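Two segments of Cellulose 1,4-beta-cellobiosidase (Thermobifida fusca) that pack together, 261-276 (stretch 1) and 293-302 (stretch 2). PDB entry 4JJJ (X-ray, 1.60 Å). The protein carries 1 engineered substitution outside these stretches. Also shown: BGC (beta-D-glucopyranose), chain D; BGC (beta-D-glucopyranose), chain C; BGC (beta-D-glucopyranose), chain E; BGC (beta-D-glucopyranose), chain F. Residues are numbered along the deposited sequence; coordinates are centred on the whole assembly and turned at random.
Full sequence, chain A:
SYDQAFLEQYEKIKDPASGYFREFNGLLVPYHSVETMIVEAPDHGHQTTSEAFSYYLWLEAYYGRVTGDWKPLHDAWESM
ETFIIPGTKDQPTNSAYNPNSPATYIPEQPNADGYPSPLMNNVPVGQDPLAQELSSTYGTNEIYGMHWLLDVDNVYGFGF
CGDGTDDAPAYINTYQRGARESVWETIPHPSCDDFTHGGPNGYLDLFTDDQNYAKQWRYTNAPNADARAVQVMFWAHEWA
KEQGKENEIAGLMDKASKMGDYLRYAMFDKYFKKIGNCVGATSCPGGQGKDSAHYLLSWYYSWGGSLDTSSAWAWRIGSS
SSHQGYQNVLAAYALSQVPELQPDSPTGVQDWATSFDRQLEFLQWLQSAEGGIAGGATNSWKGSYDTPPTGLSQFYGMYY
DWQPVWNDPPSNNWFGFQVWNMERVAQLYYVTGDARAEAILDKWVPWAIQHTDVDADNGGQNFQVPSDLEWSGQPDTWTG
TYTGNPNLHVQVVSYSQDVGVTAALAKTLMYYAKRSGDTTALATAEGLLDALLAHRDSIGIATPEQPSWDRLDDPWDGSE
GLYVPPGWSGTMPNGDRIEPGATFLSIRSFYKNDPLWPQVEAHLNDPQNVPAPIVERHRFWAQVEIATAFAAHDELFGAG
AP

Stretch 1 (261-276) DYLRYAMFDKYFKKIG
Stretch 2 (293-302) AHYLLSWYYS

How does Tyr301, the residue with the most surface covered (106 Å²), meet stretch 1? The first stretch enters as a helix from earlier in the chain, with Tyr262 on it, and runs through a 3-10 segment from Arg264 to Met267, where Ala266 N hydrogen-bonds to Leu263 O at 2.9 Å and Met267 N to Arg264 O at 2.9 Å. Tyr301 points its CA-to-CB bond toward this segment, with phi/psi -130/162, chi1 69° (p) and chi2 -98°. Its ring lies under Tyr265, whose CB sits 3.7 Å from the centroid of the Tyr301 ring and 23° off the normal, a CH-pi contact over the face. The two tyrosine rings form an oblique pair, planes at 34° and centroids 5.6 Å apart; the CA-to-CB bond of Tyr265 points toward stretch 2, but its side chain (chi1 -92°) leads its end away. Leu263 (t, p) brings CD1 to 4.2 Å from Tyr301 CE1 and CG to 3.8 Å from Leu297 CD2; Leu297 has chi1 m and chi2 t.

What does Met267, with 91 Å² covered, contribute? Its carbonyl does much of the work. At phi/psi -85/-3, Met267 O accepts two backbone hydrogen bonds, from His294 N at 2.8 Å and Tyr295 N at 3.1 Å, with stretch 2 curled so that successive N-H groups both face the oxygen, His294 at -93/-15 and Tyr295 at 65/23. Ala293 CA adds a CA-H...O contact to Met267 O at 3.3 Å, while Met267 CA makes another to Leu296 O at 3.4 Å. The extended side chain (m, t, t) carries SD to 4.1 Å from Tyr295 CD1, oblique to that ring; Tyr295 is m, chi2 -70°.

How is Ala266 held, with 81 Å² covered? Its carbonyl oxygen accepts two hydrogen bonds from one serine: Ser298 N at 3.2 Å and Ser298 OG at 2.6 Å from Ala266 O. The backbone N-H gives one, at an angle of 151°; the CA-to-CB bond points toward stretch 1, and chi1 of 75° (p) places OG for the other. On the hydrocarbon side, Ala266 CB lies 4.2 Å from Tyr301 CD1 and 4.4 Å from Leu297 CD2. The nearest CA pairs set the register: Ala266 with Ser298 (5.1 Å), Met267 with Tyr295 (4.5 Å) and Phe268 with Ala293 (4.4 Å), so the stretches pass in opposite sequence order.

Where does the contact continue beyond these residues? A single beta bridge joins Phe268 (phi/psi -110/148) to Ala293 (-90/126), which also has 81 Å² covered. Ala293 CB packs over one face of the Phe268 ring (m, chi2 80°), 3.6 Å from Phe268 CE2. His294 (p, chi2 63°) offers a ring face to Met267 O, and its ND1 accepts Leu296 N at 3.1 Å. After the type I turn from Asp269 to Phe272, Ile275 (m, m) points toward stretch 2, with CG1 3.6 Å from Ala293 O. The fully extended Lys270 brings CE to 3.4 Å from Tyr300 OH.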

# COMPACT_ATOMS: atom_id res chain seq x y z
N ASP A 261 -11.87 6.16 -10.67
CA ASP A 261 -11.99 5.79 -12.12
C ASP A 261 -10.69 5.25 -12.62
O ASP A 261 -10.63 4.21 -13.27
CB ASP A 261 -12.49 7.02 -12.89
CG ASP A 261 -13.39 6.68 -14.01
OD1 ASP A 261 -13.59 5.47 -14.31
OD2 ASP A 261 -14.05 7.65 -14.46
N TYR A 262 -9.56 5.96 -12.37
CA TYR A 262 -8.23 5.49 -12.77
C TYR A 262 -7.77 4.26 -12.03
O TYR A 262 -7.01 3.46 -12.54
CB TYR A 262 -7.21 6.59 -12.60
CG TYR A 262 -7.37 7.66 -13.73
CD1 TYR A 262 -6.67 7.55 -14.92
CD2 TYR A 262 -8.14 8.78 -13.53
CE1 TYR A 262 -6.86 8.46 -15.91
CE2 TYR A 262 -8.38 9.70 -14.56
CZ TYR A 262 -7.67 9.54 -15.74
OH TYR A 262 -7.86 10.48 -16.78
N LEU A 263 -8.25 4.12 -10.81
CA LEU A 263 -7.87 2.96 -9.93
C LEU A 263 -8.34 1.66 -10.53
O LEU A 263 -7.86 0.55 -10.18
CB LEU A 263 -8.47 3.14 -8.55
CG LEU A 263 -8.12 2.14 -7.44
CD1 LEU A 263 -6.62 2.03 -7.38
CD2 LEU A 263 -8.76 2.65 -6.12
N ARG A 264 -9.30 1.76 -11.46
CA ARG A 264 -9.62 0.51 -12.20
C ARG A 264 -8.43 -0.17 -12.87
O ARG A 264 -8.50 -1.35 -13.13
CB ARG A 264 -10.74 0.72 -13.24
CG ARG A 264 -12.07 1.22 -12.64
CD ARG A 264 -13.19 1.40 -13.65
NE ARG A 264 -12.85 2.46 -14.54
CZ ARG A 264 -13.31 2.61 -15.81
NH1 ARG A 264 -14.01 1.67 -16.42
NH2 ARG A 264 -12.97 3.70 -16.46
N TYR A 265 -7.39 0.53 -13.20
CA TYR A 265 -6.18 -0.13 -13.76
C TYR A 265 -5.69 -1.25 -12.84
O TYR A 265 -5.17 -2.27 -13.33
CB TYR A 265 -5.03 0.89 -13.97
CG TYR A 265 -5.07 1.46 -15.33
CD1 TYR A 265 -4.68 0.70 -16.44
CD2 TYR A 265 -5.49 2.75 -15.51
CE1 TYR A 265 -4.71 1.23 -17.73
CE2 TYR A 265 -5.57 3.30 -16.78
CZ TYR A 265 -5.14 2.57 -17.90
OH TYR A 265 -5.25 3.05 -19.21
N ALA A 266 -5.89 -1.15 -11.50
CA ALA A 266 -5.50 -2.20 -10.58
C ALA A 266 -6.31 -3.51 -10.76
O ALA A 266 -5.90 -4.52 -10.23
CB ALA A 266 -5.62 -1.69 -9.14
N MET A 267 -7.44 -3.43 -11.49
CA MET A 267 -8.35 -4.53 -11.68
C MET A 267 -7.98 -5.47 -12.81
O MET A 267 -8.68 -6.47 -13.04
CB MET A 267 -9.74 -3.99 -11.90
CG MET A 267 -10.36 -3.30 -10.71
SD MET A 267 -12.05 -2.84 -11.13
CE MET A 267 -12.49 -1.78 -9.79
N PHE A 268 -6.89 -5.11 -13.51
CA PHE A 268 -6.49 -5.81 -14.76
C PHE A 268 -5.23 -6.62 -14.59
O PHE A 268 -4.30 -6.19 -13.91
CB PHE A 268 -6.41 -4.85 -15.93
CG PHE A 268 -7.72 -4.39 -16.35
CD1 PHE A 268 -8.34 -3.38 -15.62
CD2 PHE A 268 -8.42 -4.99 -17.39
CE1 PHE A 268 -9.62 -2.96 -15.94
CE2 PHE A 268 -9.69 -4.56 -17.72
CZ PHE A 268 -10.31 -3.54 -17.00
N ASP A 269 -5.14 -7.73 -15.31
CA ASP A 269 -3.88 -8.47 -15.40
C ASP A 269 -2.73 -7.51 -15.83
O ASP A 269 -2.95 -6.59 -16.62
CB ASP A 269 -4.04 -9.59 -16.46
CG ASP A 269 -2.80 -10.44 -16.59
OD1 ASP A 269 -2.64 -11.37 -15.76
OD2 ASP A 269 -2.03 -10.17 -17.53
N LYS A 270 -1.51 -7.81 -15.38
CA LYS A 270 -0.40 -6.97 -15.65
C LYS A 270 -0.31 -6.61 -17.13
O LYS A 270 -0.08 -5.46 -17.48
CB LYS A 270 0.85 -7.62 -15.17
CG LYS A 270 2.10 -6.80 -15.17
CD LYS A 270 3.37 -7.56 -14.73
CE LYS A 270 4.60 -6.68 -14.79
NZ LYS A 270 5.77 -7.45 -14.32
N TYR A 271 -0.34 -7.65 -17.98
CA TYR A 271 -0.21 -7.44 -19.40
C TYR A 271 -1.53 -7.68 -20.14
O TYR A 271 -1.56 -8.04 -21.35
CB TYR A 271 0.92 -8.31 -19.97
CG TYR A 271 2.27 -7.85 -19.53
CD1 TYR A 271 2.83 -6.71 -20.07
CD2 TYR A 271 2.97 -8.57 -18.50
CE1 TYR A 271 4.09 -6.24 -19.60
CE2 TYR A 271 4.21 -8.11 -18.05
CZ TYR A 271 4.72 -6.94 -18.61
OH TYR A 271 6.00 -6.55 -18.13
N PHE A 272 -2.63 -7.38 -19.48
CA PHE A 272 -3.96 -7.46 -20.01
C PHE A 272 -4.23 -8.85 -20.65
O PHE A 272 -4.93 -8.91 -21.63
CB PHE A 272 -4.23 -6.29 -20.98
CG PHE A 272 -4.22 -4.93 -20.30
CD1 PHE A 272 -5.35 -4.46 -19.65
CD2 PHE A 272 -3.03 -4.15 -20.29
CE1 PHE A 272 -5.23 -3.25 -18.96
CE2 PHE A 272 -2.96 -2.93 -19.62
CZ PHE A 272 -4.08 -2.52 -18.92
N LYS A 273 -3.66 -9.88 -20.07
CA LYS A 273 -4.04 -11.24 -20.49
C LYS A 273 -5.42 -11.56 -20.07
O LYS A 273 -5.95 -11.12 -19.03
CB LYS A 273 -3.18 -12.25 -19.83
CG LYS A 273 -1.72 -12.20 -20.13
CD LYS A 273 -1.32 -12.66 -21.47
CE LYS A 273 0.07 -13.33 -21.44
NZ LYS A 273 0.32 -13.74 -22.85
N LYS A 274 -6.05 -12.46 -20.81
CA LYS A 274 -7.31 -12.95 -20.36
C LYS A 274 -7.16 -13.64 -19.00
O LYS A 274 -6.22 -14.44 -18.76
CB LYS A 274 -7.80 -14.01 -21.33
CG LYS A 274 -9.16 -14.64 -21.02
CD LYS A 274 -9.50 -15.62 -22.18
CE LYS A 274 -10.85 -16.28 -21.99
NZ LYS A 274 -11.99 -15.38 -22.32
N ILE A 275 -8.09 -13.36 -18.11
CA ILE A 275 -8.07 -14.03 -16.82
C ILE A 275 -8.51 -15.45 -16.85
O ILE A 275 -9.55 -15.80 -17.46
CB ILE A 275 -8.96 -13.31 -15.78
CG1 ILE A 275 -8.59 -11.84 -15.66
CG2 ILE A 275 -8.94 -14.11 -14.47
CD1 ILE A 275 -7.23 -11.57 -15.09
N GLY A 276 -7.72 -16.31 -16.25
CA GLY A 276 -8.17 -17.65 -15.92
C GLY A 276 -7.34 -18.71 -16.61
O GLY A 276 -7.22 -18.68 -17.80
N ALA A 293 -9.96 -8.39 -16.92
CA ALA A 293 -10.24 -7.91 -15.58
C ALA A 293 -10.49 -9.01 -14.59
O ALA A 293 -11.38 -9.82 -14.80
CB ALA A 293 -11.40 -6.94 -15.62
N HIS A 294 -9.74 -9.00 -13.47
CA HIS A 294 -9.97 -9.85 -12.28
C HIS A 294 -10.85 -9.12 -11.26
O HIS A 294 -11.40 -9.76 -10.39
CB HIS A 294 -8.68 -10.35 -11.68
CG HIS A 294 -7.68 -9.29 -11.40
ND1 HIS A 294 -7.92 -8.28 -10.48
CD2 HIS A 294 -6.48 -9.05 -11.94
CE1 HIS A 294 -6.85 -7.50 -10.45
NE2 HIS A 294 -5.96 -7.94 -11.32
N TYR A 295 -11.00 -7.78 -11.44
CA TYR A 295 -11.95 -7.04 -10.60
C TYR A 295 -11.59 -7.02 -9.15
O TYR A 295 -12.45 -6.68 -8.30
CB TYR A 295 -13.38 -7.54 -10.81
CG TYR A 295 -13.91 -7.23 -12.19
CD1 TYR A 295 -14.22 -5.94 -12.59
CD2 TYR A 295 -14.12 -8.29 -13.07
CE1 TYR A 295 -14.77 -5.72 -13.85
CE2 TYR A 295 -14.61 -8.09 -14.32
CZ TYR A 295 -15.00 -6.83 -14.68
OH TYR A 295 -15.54 -6.52 -15.96
N LEU A 296 -10.32 -7.23 -8.81
CA LEU A 296 -9.82 -7.06 -7.46
C LEU A 296 -8.87 -5.90 -7.39
O LEU A 296 -8.38 -5.42 -8.45
CB LEU A 296 -9.11 -8.34 -7.01
CG LEU A 296 -9.98 -9.56 -6.93
CD1 LEU A 296 -9.14 -10.77 -6.58
CD2 LEU A 296 -11.14 -9.45 -5.96
N LEU A 297 -8.59 -5.37 -6.19
CA LEU A 297 -7.55 -4.33 -5.99
C LEU A 297 -6.19 -5.04 -5.93
O LEU A 297 -5.83 -5.56 -4.86
CB LEU A 297 -7.78 -3.46 -4.79
CG LEU A 297 -8.95 -2.50 -4.98
CD1 LEU A 297 -9.37 -1.93 -3.68
CD2 LEU A 297 -8.38 -1.26 -5.79
N SER A 298 -5.52 -5.14 -7.08
CA SER A 298 -4.24 -5.75 -7.12
C SER A 298 -3.11 -4.89 -6.49
O SER A 298 -3.36 -3.82 -5.99
CB SER A 298 -3.88 -6.17 -8.49
OG SER A 298 -3.52 -5.02 -9.26
N TRP A 299 -1.92 -5.49 -6.46
CA TRP A 299 -0.82 -4.87 -5.74
C TRP A 299 -0.39 -3.59 -6.34
O TRP A 299 0.12 -2.72 -5.67
CB TRP A 299 0.36 -5.83 -5.74
CG TRP A 299 1.46 -5.54 -4.75
CD1 TRP A 299 2.64 -4.93 -4.96
CD2 TRP A 299 1.49 -5.99 -3.40
NE1 TRP A 299 3.43 -4.97 -3.85
CE2 TRP A 299 2.74 -5.64 -2.87
CE3 TRP A 299 0.61 -6.73 -2.63
CZ2 TRP A 299 3.09 -5.97 -1.54
CZ3 TRP A 299 0.92 -6.99 -1.32
CH2 TRP A 299 2.14 -6.61 -0.77
N TYR A 300 -0.59 -3.38 -7.63
CA TYR A 300 -0.17 -2.12 -8.28
C TYR A 300 -0.77 -1.99 -9.69
O TYR A 300 -1.29 -2.89 -10.28
CB TYR A 300 1.40 -1.92 -8.37
CG TYR A 300 2.07 -3.00 -9.24
CD1 TYR A 300 2.34 -2.79 -10.60
CD2 TYR A 300 2.43 -4.26 -8.67
CE1 TYR A 300 2.94 -3.78 -11.39
CE2 TYR A 300 3.07 -5.24 -9.47
CZ TYR A 300 3.36 -4.93 -10.77
OH TYR A 300 3.98 -5.90 -11.58
N TYR A 301 -0.71 -0.75 -10.18
CA TYR A 301 -0.64 -0.51 -11.65
C TYR A 301 0.52 0.47 -11.84
O TYR A 301 0.98 1.15 -10.95
CB TYR A 301 -1.98 -0.03 -12.18
CG TYR A 301 -2.48 1.36 -11.80
CD1 TYR A 301 -3.39 1.52 -10.76
CD2 TYR A 301 -2.09 2.50 -12.50
CE1 TYR A 301 -3.88 2.82 -10.44
CE2 TYR A 301 -2.59 3.74 -12.19
CZ TYR A 301 -3.49 3.90 -11.17
OH TYR A 301 -4.03 5.10 -10.91
N SER A 302 1.02 0.55 -13.07
CA SER A 302 2.21 1.38 -13.31
C SER A 302 2.12 1.88 -14.73
O SER A 302 1.47 1.31 -15.63
CB SER A 302 3.45 0.50 -13.08
OG SER A 302 4.67 1.11 -13.33
C2 BGC D . 6.78 -4.09 -12.56
C3 BGC D . 7.59 -3.97 -13.84
C4 BGC D . 7.76 -2.52 -14.27
C5 BGC D . 8.23 -1.65 -13.14
C6 BGC D . 8.26 -0.19 -13.40
C1 BGC D . 7.40 -3.16 -11.49
O2 BGC D . 6.69 -5.43 -12.08
O3 BGC D . 6.94 -4.73 -14.90
O4 BGC D . 8.80 -2.56 -15.31
O5 BGC D . 7.37 -1.83 -11.97
O6 BGC D . 8.82 0.53 -12.32
C2 BGC C . 4.74 -2.20 -1.94
C3 BGC C . 5.74 -2.24 -3.10
C4 BGC C . 5.11 -1.63 -4.31
C5 BGC C . 4.56 -0.24 -4.10
C6 BGC C . 3.88 0.36 -5.31
C1 BGC C . 4.18 -0.82 -1.86
O1 BGC C . 3.16 -0.78 -0.84
O2 BGC C . 5.31 -2.61 -0.68
O3 BGC C . 6.03 -3.64 -3.35
O4 BGC C . 6.26 -1.45 -5.20
O5 BGC C . 3.58 -0.33 -3.05
O6 BGC C . 2.83 -0.54 -5.75
C2 BGC E . 7.02 -0.91 -7.47
C3 BGC E . 6.85 -1.33 -8.89
C4 BGC E . 7.01 -2.85 -9.09
C5 BGC E . 6.08 -3.51 -8.04
C6 BGC E . 6.16 -5.02 -8.22
C1 BGC E . 6.08 -1.72 -6.59
O2 BGC E . 6.80 0.47 -7.33
O3 BGC E . 7.75 -0.58 -9.62
O4 BGC E . 6.49 -3.26 -10.39
O5 BGC E . 6.36 -3.10 -6.70
O6 BGC E . 7.41 -5.45 -7.64
C2 BGC F . 9.78 -1.58 -17.13
C3 BGC F . 9.50 -0.88 -18.45
C4 BGC F . 8.53 -1.74 -19.31
C5 BGC F . 7.29 -2.07 -18.48
C6 BGC F . 6.34 -3.07 -19.22
C1 BGC F . 8.46 -1.83 -16.41
O2 BGC F . 10.58 -0.70 -16.37
O3 BGC F . 10.77 -0.72 -19.13
O4 BGC F . 8.07 -1.01 -20.44
O5 BGC F . 7.70 -2.70 -17.26
O6 BGC F . 6.94 -4.36 -19.40